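PrgZ (Enterococcus faecalis, PDB 4FAJ) is an extracellular, membrane-anchored pheromone receptor of the solute-binding protein family that binds peptides, probably handing them to a peptide transport system. Local coordinates at residues V159-A164 against A471-P476; T319-M324 against I477-N482. All blocks are in the same frame, centred on the assembly; numbering follows the deposited sequence.

Interaction 1 (V159-A164 against A471-P476)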
# COMPACT_ATOMS: atom_id res chain seq x y z
N VAL A 159 -10.70 5.16 -5.39
CA VAL A 159 -11.87 4.96 -6.24
C VAL A 159 -11.74 3.76 -7.18
O VAL A 159 -12.73 3.08 -7.44
CB VAL A 159 -12.25 6.23 -7.06
CG1 VAL A 159 -12.71 7.33 -6.16
CG2 VAL A 159 -11.09 6.72 -7.95
N GLU A 160 -10.52 3.48 -7.65
CA GLU A 160 -10.27 2.38 -8.59
C GLU A 160 -10.60 0.99 -7.99
O GLU A 160 -10.97 0.08 -8.72
CB GLU A 160 -8.81 2.40 -9.06
CG GLU A 160 -8.47 1.45 -10.19
CD GLU A 160 -9.03 1.90 -11.53
OE1 GLU A 160 -9.56 1.04 -12.27
OE2 GLU A 160 -8.93 3.11 -11.84
N LEU A 161 -10.48 0.85 -6.68
CA LEU A 161 -10.82 -0.39 -5.98
C LEU A 161 -12.30 -0.79 -6.09
O LEU A 161 -12.65 -1.94 -5.82
CB LEU A 161 -10.46 -0.29 -4.50
CG LEU A 161 -8.98 -0.16 -4.17
CD1 LEU A 161 -8.78 0.14 -2.67
CD2 LEU A 161 -8.23 -1.41 -4.56
N PHE A 162 -13.14 0.18 -6.46
CA PHE A 162 -14.58 -0.03 -6.61
C PHE A 162 -15.02 -0.28 -8.05
O PHE A 162 -16.22 -0.46 -8.30
CB PHE A 162 -15.33 1.17 -6.01
CG PHE A 162 -15.29 1.19 -4.50
CD1 PHE A 162 -14.15 1.60 -3.84
CD2 PHE A 162 -16.37 0.76 -3.76
CE1 PHE A 162 -14.09 1.60 -2.46
CE2 PHE A 162 -16.32 0.76 -2.36
CZ PHE A 162 -15.18 1.18 -1.72
N SER A 163 -14.06 -0.33 -8.98
CA SER A 163 -14.36 -0.39 -10.42
C SER A 163 -15.11 -1.63 -10.86
O SER A 163 -15.85 -1.58 -11.84
CB SER A 163 -13.07 -0.28 -11.25
OG SER A 163 -12.42 0.94 -10.95
N ALA A 164 -14.95 -2.72 -10.12
CA ALA A 164 -15.68 -3.97 -10.40
C ALA A 164 -17.20 -3.87 -10.24
O ALA A 164 -17.94 -4.63 -10.87
CB ALA A 164 -15.13 -5.10 -9.52
N ALA A 471 0.95 -4.80 -2.57
CA ALA A 471 -0.30 -5.37 -3.06
C ALA A 471 -1.34 -5.32 -1.96
O ALA A 471 -1.02 -5.57 -0.81
CB ALA A 471 -0.11 -6.81 -3.49
N ASP A 472 -2.57 -4.98 -2.34
CA ASP A 472 -3.70 -5.00 -1.42
C ASP A 472 -4.34 -6.39 -1.42
O ASP A 472 -4.96 -6.78 -0.43
CB ASP A 472 -4.75 -3.95 -1.83
CG ASP A 472 -4.27 -2.52 -1.66
OD1 ASP A 472 -3.56 -2.22 -0.67
OD2 ASP A 472 -4.61 -1.69 -2.54
N TYR A 473 -4.20 -7.12 -2.53
CA TYR A 473 -4.69 -8.50 -2.65
C TYR A 473 -3.79 -9.30 -3.62
O TYR A 473 -3.04 -8.71 -4.39
CB TYR A 473 -6.17 -8.53 -3.11
CG TYR A 473 -6.47 -7.68 -4.33
CD1 TYR A 473 -6.63 -6.30 -4.23
CD2 TYR A 473 -6.59 -8.27 -5.59
CE1 TYR A 473 -6.89 -5.53 -5.36
CE2 TYR A 473 -6.88 -7.50 -6.72
CZ TYR A 473 -7.02 -6.14 -6.60
OH TYR A 473 -7.28 -5.39 -7.74
N ALA A 474 -3.86 -10.64 -3.56
CA ALA A 474 -2.90 -11.51 -4.28
C ALA A 474 -3.23 -11.72 -5.76
O ALA A 474 -3.49 -12.84 -6.19
CB ALA A 474 -2.77 -12.88 -3.58
N ASP A 475 -3.24 -10.64 -6.53
CA ASP A 475 -3.44 -10.73 -7.96
C ASP A 475 -2.56 -9.65 -8.60
O ASP A 475 -2.45 -8.54 -8.06
CB ASP A 475 -4.92 -10.54 -8.33
CG ASP A 475 -5.20 -10.83 -9.79
OD1 ASP A 475 -4.89 -9.96 -10.63
OD2 ASP A 475 -5.72 -11.92 -10.11
N PRO A 476 -1.94 -9.97 -9.75
CA PRO A 476 -1.08 -8.99 -10.41
C PRO A 476 -1.75 -7.63 -10.68
O PRO A 476 -1.07 -6.60 -10.70
CB PRO A 476 -0.69 -9.66 -11.73
CG PRO A 476 -0.96 -11.08 -11.56
CD PRO A 476 -1.94 -11.28 -10.44
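L161 reaches D472 and Y473 with a single methyl group. Its CD2 lies 4.2 Å from D472 OD2 and 4.4 Å from Y473 CE1, where it meets the edge of the tyrosine ring close to the ring plane. With CD1 anti to CA (chi2 172°), CD2 is the branch left to touch both side chains. Leucine and aspartate side chains cross at about a right angle. The aspartate suits its place because its two oxygens divide the work: OD2 borders the leucine, while OD1 is hydrogen-bonded to the backbone of the bound peptide, which places D472 at the peptide site. Y473 is wide enough to touch L161 at one edge and still stack on Y201.

The whole contact is small, burying 82 Å² over both sides, with no hydrogen bond across it. On the looser, more exposed side, S163 OG and S163 N both approach E160 O from one face, at 2.8 Å for S163 OG, and tighten the turn without touching the other segment. A glycerol, probably from the crystallisation liquor, lies beside Y473 and hydrogen-bonds to A164 N.

The 3-10 turn follows helix 139-150, on which F162 packs, with W146 edge-to-face. Residues 471-476 lead from strand 464-470 to helix 477-480, where D475 OD1 caps I477 N, and Y473 rests on helix 202-205.

Interaction 2 (T319-M324 against I477-N482)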
# COMPACT_ATOMS: atom_id res chain seq x y z
N THR A 319 6.92 -3.65 -4.09
CA THR A 319 7.99 -3.22 -4.98
C THR A 319 8.25 -1.72 -4.74
O THR A 319 7.31 -0.92 -4.73
CB THR A 319 7.59 -3.43 -6.46
OG1 THR A 319 7.38 -4.84 -6.70
CG2 THR A 319 8.69 -2.90 -7.41
N MET A 320 9.51 -1.36 -4.55
CA MET A 320 9.91 0.06 -4.54
C MET A 320 10.34 0.47 -5.96
O MET A 320 11.11 -0.24 -6.62
CB MET A 320 11.04 0.32 -3.54
CG MET A 320 10.64 0.21 -2.08
SD MET A 320 9.36 1.38 -1.55
CE MET A 320 10.11 2.96 -1.95
N PHE A 321 9.81 1.61 -6.42
CA PHE A 321 10.03 2.13 -7.77
C PHE A 321 10.79 3.45 -7.76
O PHE A 321 10.82 4.15 -6.74
CB PHE A 321 8.70 2.44 -8.46
CG PHE A 321 7.75 1.29 -8.56
CD1 PHE A 321 7.93 0.29 -9.50
CD2 PHE A 321 6.61 1.26 -7.77
CE1 PHE A 321 7.02 -0.75 -9.62
CE2 PHE A 321 5.69 0.21 -7.88
CZ PHE A 321 5.90 -0.79 -8.80
N LEU A 322 11.39 3.79 -8.91
CA LEU A 322 11.57 5.19 -9.31
C LEU A 322 10.40 5.52 -10.22
O LEU A 322 10.31 5.02 -11.36
CB LEU A 322 12.89 5.42 -10.06
CG LEU A 322 14.16 5.54 -9.24
CD1 LEU A 322 15.34 5.83 -10.14
CD2 LEU A 322 14.05 6.62 -8.19
N GLU A 323 9.47 6.31 -9.69
CA GLU A 323 8.41 6.85 -10.52
C GLU A 323 8.96 8.06 -11.25
O GLU A 323 9.81 8.78 -10.71
CB GLU A 323 7.19 7.24 -9.68
CG GLU A 323 6.45 6.05 -9.13
CD GLU A 323 5.06 6.40 -8.63
OE1 GLU A 323 4.15 6.57 -9.48
OE2 GLU A 323 4.87 6.48 -7.40
N MET A 324 8.48 8.28 -12.46
CA MET A 324 9.04 9.29 -13.36
C MET A 324 7.92 10.16 -13.92
O MET A 324 6.96 9.64 -14.50
CB MET A 324 9.77 8.60 -14.51
CG MET A 324 11.09 7.95 -14.12
SD MET A 324 11.78 6.87 -15.40
CE MET A 324 10.50 5.64 -15.55
N ILE A 477 -3.07 -7.63 -10.85
CA ILE A 477 -3.80 -6.40 -11.16
C ILE A 477 -3.73 -5.36 -10.01
O ILE A 477 -3.86 -4.18 -10.27
CB ILE A 477 -5.29 -6.68 -11.56
CG1 ILE A 477 -5.95 -5.50 -12.27
CG2 ILE A 477 -6.13 -7.01 -10.33
CD1 ILE A 477 -5.21 -4.92 -13.46
N SER A 478 -3.48 -5.77 -8.77
CA SER A 478 -3.30 -4.78 -7.69
C SER A 478 -2.17 -3.81 -8.05
O SER A 478 -2.31 -2.59 -7.86
CB SER A 478 -3.06 -5.46 -6.33
OG SER A 478 -2.88 -4.48 -5.31
N PHE A 479 -1.08 -4.33 -8.62
CA PHE A 479 0.01 -3.48 -9.12
C PHE A 479 -0.28 -2.81 -10.46
O PHE A 479 -0.06 -1.60 -10.62
CB PHE A 479 1.29 -4.30 -9.27
CG PHE A 479 2.04 -4.47 -7.99
CD1 PHE A 479 1.67 -5.45 -7.10
CD2 PHE A 479 3.11 -3.63 -7.68
CE1 PHE A 479 2.35 -5.61 -5.90
CE2 PHE A 479 3.81 -3.81 -6.48
CZ PHE A 479 3.41 -4.78 -5.60
N LEU A 480 -0.72 -3.61 -11.43
CA LEU A 480 -0.78 -3.16 -12.83
C LEU A 480 -1.85 -2.08 -13.06
O LEU A 480 -1.66 -1.19 -13.90
CB LEU A 480 -0.92 -4.36 -13.79
CG LEU A 480 0.20 -5.42 -13.70
CD1 LEU A 480 -0.12 -6.68 -14.56
CD2 LEU A 480 1.57 -4.84 -14.11
N ALA A 481 -2.94 -2.12 -12.28
CA ALA A 481 -3.97 -1.08 -12.36
C ALA A 481 -3.44 0.33 -12.08
O ALA A 481 -3.99 1.31 -12.58
CB ALA A 481 -5.13 -1.40 -11.40
N ASN A 482 -2.36 0.44 -11.30
CA ASN A 482 -1.79 1.75 -10.96
C ASN A 482 -1.16 2.50 -12.13
O ASN A 482 -0.90 3.69 -12.01
CB ASN A 482 -0.74 1.61 -9.86
CG ASN A 482 -1.32 1.07 -8.57
OD1 ASN A 482 -2.51 1.21 -8.31
ND2 ASN A 482 -0.48 0.42 -7.79
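T319 OG1 hydrogen-bonds to V366 O and also touches F479, approaching its ring obliquely, 3.7 Å from CE2. The hydroxyl lies beside the backbone N (chi1 -62°), which sends CG2 the other way, over one face of F321, 3.5 Å above the plane and offset toward the rim. Threonine thus serves twice, its oxygen satisfied by the carbonyl of V366 and its methyl set over an aromatic ring. T319 CB adds a contact of 3.8 Å to F479 CE2.

The two phenylalanines meet rim to rim. F321 CZ comes within 4.1 Å of F479 CD2, each atom near the plane of the other ring, so this is edge contact and not a stack. W469, from the adjoining strand, supplies an edge-to-face partner for F479. Large flat rings suit this buried seam, for the backbones stay 9.0 Å apart between T319 CA and F479 CA.

Alternation along the strand points T319 and F321 at the helix, whereas M320 points away and packs on the bound peptide. Strand 311-324 runs antiparallel to both 464-470 and 528-539 in the mixed sheet, and helix 477-480 lies against it, with L480 turned to helix 510-524.

How the interactions relate
From the N terminus the chain passes residues 159-164, then strand residues 319-324, then 471-476 and at once 477-482. Interaction 1 closes a loop of 306 intervening residues and interaction 2 one of 152; because their segments alternate, the two loops cross instead of nesting. Their second partners form one continuous run from the end of strand 464-470 into helix 477-480, which binds the contacts together although their centres are about 13 Å apart. Within it D472 N and S478 OG, 3.0 Å apart, probably hydrogen-bond, and A471 CB packs 3.6 Å from F479 CE1. The run therefore ties the loop after helix 139-150 to the mixed sheet that holds strands 311-324 and 464-470.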